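Local coordinates for protein NanS-p (Escherichia phage vB_EcoP_24B, PDB 6YP6) that probably binds carbohydrate as part of a conserved carbohydrate esterase encoded by a Shiga toxin-carrying bacteriophage, at residues L83-V89 against Q120-L126; G61-L67 against W94-P100; D34-T38 against C75-V79. All coordinates share one frame; numbering follows the deposited sequence.

Interaction 1. Residues L83-V89 against Q120-L126; sequences LAANQYV and QTDAKDL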
ATOM      1  N   LEU A  83     -20.214  -1.013   5.548  1.00  7.83           N
ATOM      2  CA  LEU A  83     -19.329  -0.669   6.651  1.00  8.24           C
ATOM      3  C   LEU A  83     -19.422  -1.727   7.749  1.00  8.80           C
ATOM      4  O   LEU A  83     -20.515  -2.015   8.254  1.00 10.25           O
ATOM      5  CB  LEU A  83     -19.702   0.693   7.217  1.00  8.66           C
ATOM      6  CG  LEU A  83     -19.037   1.114   8.527  1.00  9.31           C
ATOM      7  CD1 LEU A  83     -17.529   1.211   8.398  1.00  9.28           C
ATOM      8  CD2 LEU A  83     -19.612   2.447   8.968  1.00 10.46           C
ATOM      9  N   ALA A  84     -18.271  -2.289   8.124  1.00  8.86           N
ATOM     10  CA  ALA A  84     -18.155  -3.241   9.219  1.00  9.30           C
ATOM     11  C   ALA A  84     -17.014  -2.781  10.116  1.00  9.07           C
ATOM     12  O   ALA A  84     -15.876  -2.628   9.651  1.00  9.24           O
ATOM     13  CB  ALA A  84     -17.883  -4.650   8.692  1.00  9.79           C
ATOM     14  N   ALA A  85     -17.302  -2.589  11.401  1.00  9.28           N
ATOM     15  CA  ALA A  85     -16.297  -2.065  12.310  1.00  9.62           C
ATOM     16  C   ALA A  85     -15.077  -2.978  12.328  1.00  8.83           C
ATOM     17  O   ALA A  85     -15.196  -4.198  12.464  1.00  9.15           O
ATOM     18  CB  ALA A  85     -16.872  -1.983  13.719  1.00 11.00           C
ATOM     19  N   ASN A  86     -13.897  -2.372  12.217  1.00  8.90           N
ATOM     20  CA  ASN A  86     -12.583  -2.998  12.403  1.00  9.23           C
ATOM     21  C   ASN A  86     -12.136  -3.856  11.230  1.00  8.18           C
ATOM     22  O   ASN A  86     -11.043  -4.433  11.284  1.00  8.76           O
ATOM     23  CB  ASN A  86     -12.516  -3.744  13.737  1.00 11.51           C
ATOM     24  CG  ASN A  86     -12.972  -2.852  14.885  1.00 14.76           C
ATOM     25  OD1 ASN A  86     -12.581  -1.681  14.960  1.00 17.05           O
ATOM     26  ND2 ASN A  86     -13.832  -3.371  15.744  1.00 15.46           N
ATOM     27  N   GLN A  87     -12.902  -3.913  10.153  1.00  7.76           N
ATOM     28  CA  GLN A  87     -12.571  -4.761   9.014  1.00  7.48           C
ATOM     29  C   GLN A  87     -11.480  -4.152   8.140  1.00  6.96           C
ATOM     30  O   GLN A  87     -11.406  -2.937   7.952  1.00  7.15           O
ATOM     31  CB  GLN A  87     -13.856  -5.002   8.220  1.00  7.34           C
ATOM     32  CG  GLN A  87     -13.751  -6.003   7.103  1.00  7.58           C
ATOM     33  CD  GLN A  87     -15.129  -6.388   6.624  1.00  8.26           C
ATOM     34  OE1 GLN A  87     -15.621  -5.865   5.603  1.00  9.53           O
ATOM     35  NE2 GLN A  87     -15.786  -7.235   7.366  1.00  8.37           N
ATOM     36  N   TYR A  88     -10.594  -5.016   7.646  1.00  6.82           N
ATOM     37  CA  TYR A  88      -9.484  -4.599   6.809  1.00  6.85           C
ATOM     38  C   TYR A  88      -9.861  -4.499   5.339  1.00  6.50           C
ATOM     39  O   TYR A  88     -10.704  -5.245   4.841  1.00  7.14           O
ATOM     40  CB  TYR A  88      -8.308  -5.586   6.923  1.00  7.42           C
ATOM     41  CG  TYR A  88      -7.710  -5.614   8.309  1.00  7.76           C
ATOM     42  CD1 TYR A  88      -6.950  -4.557   8.800  1.00  8.07           C
ATOM     43  CD2 TYR A  88      -7.942  -6.697   9.149  1.00  8.89           C
ATOM     44  CE1 TYR A  88      -6.437  -4.590  10.082  1.00  8.70           C
ATOM     45  CE2 TYR A  88      -7.438  -6.742  10.429  1.00  9.43           C
ATOM     46  CZ  TYR A  88      -6.696  -5.686  10.898  1.00  9.69           C
ATOM     47  OH  TYR A  88      -6.228  -5.763  12.182  1.00 11.73           O
ATOM     48  N   VAL A  89      -9.152  -3.598   4.644  1.00  6.64           N
ATOM     49  CA  VAL A  89      -9.096  -3.570   3.188  1.00  6.59           C
ATOM     50  C   VAL A  89      -7.794  -4.225   2.726  1.00  6.78           C
ATOM     51  O   VAL A  89      -7.814  -5.314   2.147  1.00  7.79           O
ATOM     52  CB  VAL A  89      -9.240  -2.142   2.620  1.00  7.16           C
ATOM     53  CG1 VAL A  89      -9.238  -2.183   1.098  1.00  7.66           C
ATOM     54  CG2 VAL A  89     -10.502  -1.471   3.144  1.00  7.21           C
ATOM     55  N   GLN A 120      -8.124   0.248   6.979  1.00  6.63           N
ATOM     56  CA  GLN A 120      -9.055  -0.446   7.857  1.00  6.99           C
ATOM     57  C   GLN A 120     -10.149   0.537   8.234  1.00  7.10           C
ATOM     58  O   GLN A 120      -9.874   1.727   8.388  1.00  7.59           O
ATOM     59  CB  GLN A 120      -8.300  -0.882   9.125  1.00  7.74           C
ATOM     60  CG  GLN A 120      -9.115  -1.654  10.145  1.00  8.18           C
ATOM     61  CD  GLN A 120      -8.406  -1.794  11.467  1.00  9.37           C
ATOM     62  OE1 GLN A 120      -7.561  -0.962  11.818  1.00 10.98           O
ATOM     63  NE2 GLN A 120      -8.749  -2.837  12.222  1.00  9.73           N
ATOM     64  N   THR A 121     -11.374   0.054   8.426  1.00  6.99           N
ATOM     65  CA  THR A 121     -12.401   0.911   8.996  1.00  7.67           C
ATOM     66  C   THR A 121     -12.437   0.756  10.509  1.00  7.95           C
ATOM     67  O   THR A 121     -12.203  -0.327  11.044  1.00  8.94           O
ATOM     68  CB  THR A 121     -13.795   0.612   8.437  1.00  7.54           C
ATOM     69  OG1 THR A 121     -14.097  -0.787   8.526  1.00  8.12           O
ATOM     70  CG2 THR A 121     -13.911   1.022   7.000  1.00  8.09           C
ATOM     71  N   ASP A 122     -12.737   1.860  11.200  1.00  8.30           N
ATOM     72  CA  ASP A 122     -13.243   1.773  12.571  1.00  8.97           C
ATOM     73  C   ASP A 122     -14.758   1.590  12.475  1.00  9.14           C
ATOM     74  O   ASP A 122     -15.220   0.917  11.549  1.00 10.59           O
ATOM     75  CB  ASP A 122     -12.708   2.912  13.446  1.00  9.30           C
ATOM     76  CG  ASP A 122     -12.997   4.298  12.920  1.00  9.34           C
ATOM     77  OD1 ASP A 122     -14.012   4.493  12.233  1.00  9.54           O
ATOM     78  OD2 ASP A 122     -12.202   5.217  13.239  1.00 10.12           O
ATOM     79  N   ALA A 123     -15.545   2.121  13.414  1.00  9.04           N
ATOM     80  CA  ALA A 123     -16.997   1.995  13.301  1.00  9.69           C
ATOM     81  C   ALA A 123     -17.621   3.065  12.420  1.00  8.96           C
ATOM     82  O   ALA A 123     -18.840   3.048  12.222  1.00  9.78           O
ATOM     83  CB  ALA A 123     -17.650   2.007  14.683  1.00 11.14           C
ATOM     84  N   LYS A 124     -16.823   3.978  11.865  1.00  8.90           N
ATOM     85  CA  LYS A 124     -17.382   5.017  11.016  1.00 10.39           C
ATOM     86  C   LYS A 124     -16.529   5.417   9.820  1.00  9.06           C
ATOM     87  O   LYS A 124     -17.093   5.722   8.768  1.00 10.17           O
ATOM     88  CB  LYS A 124     -17.811   6.241  11.838  1.00 13.26           C
ATOM     89  CG  LYS A 124     -16.694   6.959  12.583  1.00 15.42           C
ATOM     90  CD  LYS A 124     -17.286   8.011  13.539  1.00 17.22           C
ATOM     91  CE  LYS A 124     -16.213   8.934  14.107  1.00 18.99           C
ATOM     92  NZ  LYS A 124     -15.572   9.770  13.057  1.00 20.44           N
ATOM     93  N   ASP A 125     -15.208   5.435   9.959  1.00  8.63           N
ATOM     94  CA  ASP A 125     -14.325   6.037   8.976  1.00  8.40           C
ATOM     95  C   ASP A 125     -13.395   4.998   8.354  1.00  7.54           C
ATOM     96  O   ASP A 125     -13.094   3.965   8.947  1.00  8.06           O
ATOM     97  CB  ASP A 125     -13.433   7.097   9.636  1.00  9.34           C
ATOM     98  CG  ASP A 125     -14.188   8.319  10.105  1.00 11.64           C
ATOM     99  OD1 ASP A 125     -15.270   8.592   9.567  1.00 11.99           O
ATOM    100  OD2 ASP A 125     -13.662   9.009  11.008  1.00 14.34           O
ATOM    101  N   LEU A 126     -12.896   5.310   7.158  1.00  7.36           N
ATOM    102  CA  LEU A 126     -11.833   4.534   6.525  1.00  7.14           C
ATOM    103  C   LEU A 126     -10.497   5.176   6.887  1.00  7.20           C
ATOM    104  O   LEU A 126     -10.255   6.342   6.560  1.00  8.07           O
ATOM    105  CB  LEU A 126     -12.008   4.504   5.006  1.00  7.42           C
ATOM    106  CG  LEU A 126     -11.051   3.563   4.271  1.00  7.97           C
ATOM    107  CD1 LEU A 126     -11.337   2.116   4.625  1.00  8.44           C
ATOM    108  CD2 LEU A 126     -11.106   3.764   2.766  1.00  9.17           C
TER
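At one end of the seven-stranded antiparallel sheet, strands 88-95 and 113-121 pair at their ends through the non-hydrogen-bonded pair Tyr88-Gln120, and a type II turn from Ala84 to Gln87 closes against the neighbouring hairpin bend. Thr121 N donates to Gln87 O at 3.0 Å, with a weak bond from Asn86 N to Thr121 O beyond it. Gln120, with CG anti to its backbone N (chi1 -179°), runs alongside Tyr88 with its amide only 11° from the ring plane and NE2 3.6 Å from Tyr88 CE1. That NE2 also gives an almost straight bond (168°) to Asn86 O at 2.9 Å, coming from above the carbonyl plane. The Thr121 hydroxyl donates to Ala84 O at 2.8 Å, from the face opposite the one taken by Gln87 N; the same OG1 is bonded to Tyr205 OH. Apolar contacts flank this polar strip: Leu83 CD1 rests 3.8 Å from Thr121 CB, and deeper in the protein the Val89 and Leu126 side chains cross at about a right angle. Asp122 OD1 accepts from Lys124 N, an Asx turn, and from Asp125 N, an Asx motif. Three turn carbonyls, those of Ala84, Asn86 and Gln87, each take a donor from Gln120 or Thr121, which ties the turn's orientation to the strand end.

Interaction 2. Residues G61-L67 against W94-P100; sequences GNGAALL and WPVSSLP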
ATOM      1  N   GLY A  61      13.320  -3.914  -5.364  1.00  7.88           N
ATOM      2  CA  GLY A  61      14.624  -3.530  -4.881  1.00  7.87           C
ATOM      3  C   GLY A  61      14.571  -2.924  -3.487  1.00  8.21           C
ATOM      4  O   GLY A  61      13.560  -2.978  -2.789  1.00  8.37           O
ATOM      5  N   ASN A  62      15.698  -2.333  -3.097  1.00  8.34           N
ATOM      6  CA  ASN A  62      15.842  -1.785  -1.756  1.00  8.66           C
ATOM      7  C   ASN A  62      15.459  -0.315  -1.652  1.00  8.45           C
ATOM      8  O   ASN A  62      15.518   0.245  -0.552  1.00  8.69           O
ATOM      9  CB  ASN A  62      17.252  -2.048  -1.201  1.00  9.31           C
ATOM     10  CG  ASN A  62      18.335  -1.346  -1.972  1.00 10.04           C
ATOM     11  OD1 ASN A  62      18.112  -0.311  -2.596  1.00 10.36           O
ATOM     12  ND2 ASN A  62      19.536  -1.912  -1.926  1.00 11.05           N
ATOM     13  N   GLY A  63      15.039   0.325  -2.743  1.00  8.53           N
ATOM     14  CA  GLY A  63      14.535   1.683  -2.653  1.00  8.89           C
ATOM     15  C   GLY A  63      15.552   2.769  -2.381  1.00  9.18           C
ATOM     16  O   GLY A  63      15.168   3.891  -2.048  1.00  9.77           O
ATOM     17  N   ALA A  64      16.844   2.495  -2.558  1.00  9.32           N
ATOM     18  CA  ALA A  64      17.851   3.507  -2.246  1.00 10.17           C
ATOM     19  C   ALA A  64      17.633   4.795  -3.036  1.00 10.73           C
ATOM     20  O   ALA A  64      17.789   5.893  -2.493  1.00 11.39           O
ATOM     21  CB  ALA A  64      19.249   2.955  -2.489  1.00 10.84           C
ATOM     22  N   ALA A  65      17.291   4.690  -4.317  1.00 10.63           N
ATOM     23  CA  ALA A  65      17.116   5.894  -5.126  1.00 11.29           C
ATOM     24  C   ALA A  65      15.888   6.683  -4.689  1.00 11.09           C
ATOM     25  O   ALA A  65      15.888   7.917  -4.746  1.00 11.69           O
ATOM     26  CB  ALA A  65      17.026   5.553  -6.612  1.00 12.11           C
ATOM     27  N   LEU A  66      14.815   5.989  -4.288  1.00 10.71           N
ATOM     28  CA  LEU A  66      13.653   6.676  -3.728  1.00 10.20           C
ATOM     29  C   LEU A  66      14.056   7.513  -2.519  1.00 10.11           C
ATOM     30  O   LEU A  66      13.661   8.681  -2.395  1.00 10.59           O
ATOM     31  CB  LEU A  66      12.577   5.646  -3.364  1.00  9.20           C
ATOM     32  CG  LEU A  66      11.346   6.211  -2.646  1.00  8.91           C
ATOM     33  CD1 LEU A  66      10.578   7.201  -3.489  1.00  9.48           C
ATOM     34  CD2 LEU A  66      10.436   5.061  -2.221  1.00  9.15           C
ATOM     35  N   LEU A  67      14.869   6.942  -1.629  1.00  9.79           N
ATOM     36  CA  LEU A  67      15.306   7.687  -0.454  1.00  9.62           C
ATOM     37  C   LEU A  67      16.187   8.876  -0.839  1.00 10.12           C
ATOM     38  O   LEU A  67      16.069   9.951  -0.244  1.00 10.10           O
ATOM     39  CB  LEU A  67      16.071   6.769   0.495  1.00 10.06           C
ATOM     40  CG  LEU A  67      15.208   5.755   1.244  1.00 10.69           C
ATOM     41  CD1 LEU A  67      16.080   4.742   1.972  1.00 11.40           C
ATOM     42  CD2 LEU A  67      14.306   6.449   2.241  1.00 12.44           C
ATOM     43  N   TRP A  94       6.862  -3.070   2.370  1.00  6.60           N
ATOM     44  CA  TRP A  94       8.068  -3.028   1.541  1.00  6.80           C
ATOM     45  C   TRP A  94       9.282  -3.163   2.456  1.00  6.71           C
ATOM     46  O   TRP A  94       9.946  -2.164   2.785  1.00  7.36           O
ATOM     47  CB  TRP A  94       8.126  -1.756   0.702  1.00  7.14           C
ATOM     48  CG  TRP A  94       9.245  -1.684  -0.290  1.00  6.83           C
ATOM     49  CD1 TRP A  94      10.217  -2.618  -0.564  1.00  7.13           C
ATOM     50  CD2 TRP A  94       9.515  -0.567  -1.130  1.00  6.70           C
ATOM     51  NE1 TRP A  94      11.067  -2.136  -1.520  1.00  7.16           N
ATOM     52  CE2 TRP A  94      10.659  -0.879  -1.887  1.00  7.20           C
ATOM     53  CE3 TRP A  94       8.897   0.675  -1.313  1.00  7.64           C
ATOM     54  CZ2 TRP A  94      11.196   0.007  -2.811  1.00  8.04           C
ATOM     55  CZ3 TRP A  94       9.426   1.545  -2.228  1.00  8.25           C
ATOM     56  CH2 TRP A  94      10.565   1.212  -2.970  1.00  8.29           C
ATOM     57  N   PRO A  95       9.586  -4.381   2.894  1.00  7.36           N
ATOM     58  CA  PRO A  95      10.816  -4.613   3.653  1.00  8.49           C
ATOM     59  C   PRO A  95      11.999  -4.448   2.715  1.00  7.82           C
ATOM     60  O   PRO A  95      11.919  -4.803   1.539  1.00  7.96           O
ATOM     61  CB  PRO A  95      10.678  -6.065   4.137  1.00  9.59           C
ATOM     62  CG  PRO A  95       9.557  -6.672   3.355  1.00 11.81           C
ATOM     63  CD  PRO A  95       8.850  -5.629   2.597  1.00  8.90           C
ATOM     64  N   VAL A  96      13.105  -3.911   3.232  1.00  7.95           N
ATOM     65  CA  VAL A  96      14.307  -3.721   2.433  1.00  8.38           C
ATOM     66  C   VAL A  96      15.481  -4.426   3.102  1.00  8.86           C
ATOM     67  O   VAL A  96      15.573  -4.511   4.331  1.00  9.85           O
ATOM     68  CB  VAL A  96      14.595  -2.234   2.140  1.00  9.08           C
ATOM     69  CG1 VAL A  96      13.475  -1.664   1.279  1.00  8.76           C
ATOM     70  CG2 VAL A  96      14.759  -1.415   3.404  1.00 10.66           C
ATOM     71  N   SER A  97      16.391  -4.943   2.267  1.00  9.52           N
ATOM     72  CA  SER A  97      17.505  -5.745   2.761  1.00 10.82           C
ATOM     73  C   SER A  97      18.654  -4.897   3.290  1.00 11.12           C
ATOM     74  O   SER A  97      19.525  -5.433   3.974  1.00 12.30           O
ATOM     75  CB  SER A  97      18.027  -6.656   1.651  1.00 12.71           C
ATOM     76  OG  SER A  97      18.432  -5.884   0.543  1.00 13.57           O
ATOM     77  N   SER A  98      18.665  -3.604   2.983  1.00 10.68           N
ATOM     78  CA  SER A  98      19.627  -2.672   3.542  1.00 11.73           C
ATOM     79  C   SER A  98      19.043  -1.277   3.411  1.00 11.48           C
ATOM     80  O   SER A  98      18.116  -1.041   2.632  1.00 10.95           O
ATOM     81  CB  SER A  98      20.981  -2.752   2.820  1.00 13.26           C
ATOM     82  OG  SER A  98      20.893  -2.213   1.511  1.00 14.37           O
ATOM     83  N   LEU A  99      19.579  -0.369   4.200  1.00 12.20           N
ATOM     84  CA  LEU A  99      19.389   1.058   4.032  1.00 12.14           C
ATOM     85  C   LEU A  99      20.710   1.673   3.584  1.00 12.60           C
ATOM     86  O   LEU A  99      21.775   1.075   3.769  1.00 13.73           O
ATOM     87  CB  LEU A  99      18.937   1.702   5.346  1.00 12.40           C
ATOM     88  CG  LEU A  99      17.529   1.299   5.789  1.00 13.27           C
ATOM     89  CD1 LEU A  99      17.262   1.763   7.206  1.00 14.43           C
ATOM     90  CD2 LEU A  99      16.482   1.865   4.843  1.00 13.68           C
ATOM     91  N   PRO A 100      20.679   2.855   2.975  1.00 12.72           N
ATOM     92  CA  PRO A 100      21.925   3.478   2.512  1.00 13.63           C
ATOM     93  C   PRO A 100      22.888   3.725   3.667  1.00 14.29           C
ATOM     94  O   PRO A 100      22.497   3.822   4.831  1.00 13.18           O
ATOM     95  CB  PRO A 100      21.452   4.796   1.890  1.00 14.00           C
ATOM     96  CG  PRO A 100      20.005   4.555   1.524  1.00 13.76           C
ATOM     97  CD  PRO A 100      19.485   3.626   2.582  1.00 12.77           C
TER
HETATM   98  O   HOH W   1      17.695   1.074   0.956  1.00 12.26           O
HETATM   99  O   HOH W   2      20.313  -4.140  -0.201  1.00 14.58           O
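Trp94 brings the six-membered part of its indole up to Gly63 and Leu66, where the chain enters the short helix 64-69. Gly63 is the N-cap residue of that helix, and strand 88-95 delivers the indole to it; CG anti to the backbone N (chi1 -174°) sends the ring system across to the helix start. CZ2 lies 3.7 Å from Gly63 CA, an approach made possible because the glycine carries no side chain, and CZ3 meets Leu66 CD2 at the same separation. The ring also has a polar anchor: NE1 donates to Gly61 O at 2.9 Å, with the oxygen at the ring edge and only 4° out of the indole plane. This in-plane bond and the packing of the benzo end on aliphatic groups together limit the rotation of the ring, and Leu114 and Leu194 of the adjoining strands touch it as well.

Asn62, just before the N-cap, shapes the helix entry. Its OD1 accepts from Ala64 N at 3.1 Å, forming an Asx turn, and its backbone oxygen sits 3.3 Å from Val96 CG1. Farther along, the Leu67 side chain crosses the Pro100 ring at about a right angle, CD1 3.6 Å from Pro100 CD, and also touches Leu99.

Two waters fill in the polar part of the interface. One donates to both Asn62 O and Ser98 O. The other accepts from Asn62 ND2, is bonded to Ser98 OG, and donates at 2.7 Å to Ser97 OG, an oxygen that is also hydrogen-bonded to Asp192 OD2.

Interaction 3. Residues D34-T38 against C75-V79; sequences DAEGT and CRFKV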
ATOM      1  N   ASP A  34     -15.426  -0.314 -14.641  1.00 12.95           N
ATOM      2  CA  ASP A  34     -15.886   0.674 -13.671  1.00 12.65           C
ATOM      3  C   ASP A  34     -15.762   2.020 -14.363  1.00 13.20           C
ATOM      4  O   ASP A  34     -14.666   2.389 -14.793  1.00 13.12           O
ATOM      5  CB  ASP A  34     -15.054   0.644 -12.382  1.00 12.43           C
ATOM      6  CG  ASP A  34     -15.640   1.533 -11.288  1.00 12.48           C
ATOM      7  OD1 ASP A  34     -15.656   2.773 -11.462  1.00 12.55           O
ATOM      8  OD2 ASP A  34     -16.097   0.993 -10.253  1.00 13.18           O
ATOM      9  N   ALA A  35     -16.878   2.741 -14.488  1.00 14.03           N
ATOM     10  CA  ALA A  35     -16.875   3.957 -15.292  1.00 15.19           C
ATOM     11  C   ALA A  35     -15.892   4.999 -14.776  1.00 14.72           C
ATOM     12  O   ALA A  35     -15.449   5.859 -15.549  1.00 15.91           O
ATOM     13  CB  ALA A  35     -18.287   4.535 -15.361  1.00 16.34           C
ATOM     14  N   GLU A  36     -15.554   4.965 -13.489  1.00 13.40           N
ATOM     15  CA  GLU A  36     -14.633   5.930 -12.909  1.00 13.19           C
ATOM     16  C   GLU A  36     -13.223   5.375 -12.747  1.00 12.21           C
ATOM     17  O   GLU A  36     -12.343   6.090 -12.258  1.00 12.46           O
ATOM     18  CB  GLU A  36     -15.179   6.438 -11.575  1.00 14.78           C
ATOM     19  CG  GLU A  36     -16.425   7.302 -11.733  1.00 17.33           C
ATOM     20  CD  GLU A  36     -17.031   7.706 -10.405  1.00 20.36           C
ATOM     21  OE1 GLU A  36     -16.809   6.992  -9.405  1.00 21.79           O
ATOM     22  OE2 GLU A  36     -17.729   8.737 -10.358  1.00 22.01           O
ATOM     23  N   GLY A  37     -12.982   4.132 -13.162  1.00 11.83           N
ATOM     24  CA  GLY A  37     -11.623   3.658 -13.304  1.00 11.72           C
ATOM     25  C   GLY A  37     -10.943   4.288 -14.501  1.00 12.11           C
ATOM     26  O   GLY A  37     -11.593   4.757 -15.433  1.00 13.08           O
ATOM     27  N   THR A  38      -9.613   4.322 -14.468  1.00 12.14           N
ATOM     28  CA  THR A  38      -8.868   4.820 -15.619  1.00 12.99           C
ATOM     29  C   THR A  38      -9.115   3.900 -16.808  1.00 13.65           C
ATOM     30  O   THR A  38      -9.040   2.675 -16.691  1.00 13.37           O
ATOM     31  CB  THR A  38      -7.377   4.914 -15.280  1.00 13.25           C
ATOM     32  OG1 THR A  38      -7.209   5.827 -14.184  1.00 13.23           O
ATOM     33  CG2 THR A  38      -6.586   5.397 -16.480  1.00 13.96           C
ATOM     34  N   CYS A  75      -1.451   4.548  -4.761  1.00  7.45           N
ATOM     35  CA  CYS A  75      -2.497   3.627  -5.165  1.00  7.32           C
ATOM     36  C   CYS A  75      -3.814   4.376  -5.287  1.00  7.44           C
ATOM     37  O   CYS A  75      -4.147   5.190  -4.428  1.00  9.13           O
ATOM     38  CB  CYS A  75      -2.639   2.514  -4.121  1.00  7.53           C
ATOM     39  SG  CYS A  75      -3.953   1.294  -4.408  1.00  8.22           S
ATOM     40  N   ARG A  76      -4.577   4.052  -6.324  1.00  7.26           N
ATOM     41  CA  ARG A  76      -5.957   4.501  -6.470  1.00  7.36           C
ATOM     42  C   ARG A  76      -6.850   3.268  -6.373  1.00  7.05           C
ATOM     43  O   ARG A  76      -6.622   2.274  -7.080  1.00  7.12           O
ATOM     44  CB  ARG A  76      -6.147   5.252  -7.790  1.00  8.04           C
ATOM     45  CG  ARG A  76      -7.577   5.748  -7.994  1.00  8.38           C
ATOM     46  CD  ARG A  76      -7.677   6.822  -9.064  1.00  9.59           C
ATOM     47  NE  ARG A  76      -9.023   7.404  -9.138  1.00 10.12           N
ATOM     48  CZ  ARG A  76      -9.989   7.024  -9.979  1.00 10.11           C
ATOM     49  NH1 ARG A  76      -9.800   6.053 -10.867  1.00 10.67           N
ATOM     50  NH2 ARG A  76     -11.163   7.635  -9.938  1.00 11.28           N
ATOM     51  N   PHE A  77      -7.853   3.330  -5.493  1.00  7.15           N
ATOM     52  CA  PHE A  77      -8.623   2.151  -5.115  1.00  7.15           C
ATOM     53  C   PHE A  77     -10.033   2.564  -4.723  1.00  7.30           C
ATOM     54  O   PHE A  77     -10.301   3.720  -4.399  1.00  7.76           O
ATOM     55  CB  PHE A  77      -7.943   1.398  -3.942  1.00  7.36           C
ATOM     56  CG  PHE A  77      -7.997   2.159  -2.652  1.00  7.59           C
ATOM     57  CD1 PHE A  77      -7.070   3.158  -2.378  1.00  7.85           C
ATOM     58  CD2 PHE A  77      -9.007   1.925  -1.735  1.00  8.47           C
ATOM     59  CE1 PHE A  77      -7.161   3.898  -1.206  1.00  8.37           C
ATOM     60  CE2 PHE A  77      -9.093   2.662  -0.568  1.00  8.92           C
ATOM     61  CZ  PHE A  77      -8.165   3.646  -0.300  1.00  8.79           C
ATOM     62  N   LYS A  78     -10.921   1.577  -4.712  1.00  7.29           N
ATOM     63  CA  LYS A  78     -12.317   1.757  -4.348  1.00  7.54           C
ATOM     64  C   LYS A  78     -12.707   0.561  -3.503  1.00  7.76           C
ATOM     65  O   LYS A  78     -12.482  -0.583  -3.901  1.00  9.28           O
ATOM     66  CB  LYS A  78     -13.194   1.854  -5.607  1.00  9.00           C
ATOM     67  CG  LYS A  78     -14.678   1.639  -5.378  1.00 11.69           C
ATOM     68  CD  LYS A  78     -15.494   2.129  -6.611  1.00 14.46           C
ATOM     69  CE  LYS A  78     -16.529   1.146  -7.087  1.00 16.90           C
ATOM     70  NZ  LYS A  78     -17.421   1.865  -8.011  1.00 16.98           N
ATOM     71  N   VAL A  79     -13.304   0.805  -2.350  1.00  7.44           N
ATOM     72  CA  VAL A  79     -13.717  -0.266  -1.451  1.00  7.91           C
ATOM     73  C   VAL A  79     -15.179  -0.591  -1.706  1.00  8.20           C
ATOM     74  O   VAL A  79     -16.000   0.323  -1.831  1.00  9.16           O
ATOM     75  CB  VAL A  79     -13.513   0.104   0.029  1.00  8.11           C
ATOM     76  CG1 VAL A  79     -13.733  -1.123   0.892  1.00  8.51           C
ATOM     77  CG2 VAL A  79     -12.144   0.701   0.258  1.00  8.76           C
TER
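Charge pairing supplies one half of this contact: Lys78 NZ and Asp34 OD2 form a salt bridge of 2.7 Å, the two side chains arriving from opposite directions. The ammonium uses the syn lone pair of OD2, on the side of the other carboxylate oxygen. The lysine chain bends at chi3 (132°), away from a fully staggered torsion, to bring NZ there. The carboxylate of Glu36 stands nearby, with OE1 5.3 Å from Lys78 NZ; it does not touch the ammonium but probably adds to the negative field around it.

Hydrogen bonds to neutral backbone supply the other half. Arg76, extended from CG to NE, meets Glu36 O end-on with two nitrogens: NH1 at 2.9 Å, in the carbonyl plane on a lone pair, and NH2 at 3.0 Å, tilted from that plane. The oxygen lies 3° out of the guanidinium plane, so the head group meets a single acceptor at its edge, its two end nitrogens converging on one oxygen. NH1 is also salt-bridged to Asp210 OD2, which in turn bonds Thr38 OG1, and Trp152 makes a cation-pi contact with the arginine.

Within the loop, Asp34 OD1 turns its anti lone pair to Glu36 N at 3.0 Å and is bonded to Trp152 NE1 too, so both carboxylate oxygens are engaged. Gly37 N closes the turn on Asp34 O.

The loop itself is a type I beta turn with an Asx turn at its start, in the hairpin between strands 28-33 and 41-46; Lys78 and Arg76 tie it to the outer face of a sandwich strand whose Cys75, Phe77 and Val79 face the opposing sheet.

How the interactions relate
Strand 88-95 serves two of the contacts: interaction 1 holds its beginning and interaction 2 its end, with centres about 31 Å apart on opposite sides of the chain's centre. Interactions 1 and 3 meet directly through the interior, where Val89 and Leu126 of one sheet pack on Val79 and Phe77 of the other. Interaction 3, a surface contact, relies on charged groups on the outer side of strand 71-79. Interactions 1 and 2 are partly buried and mix apolar packing with hydrogen bonds to backbone oxygens, from a glutamine and a threonine in the first and a tryptophan in the second. Of the three, interaction 2 alone includes a helix start.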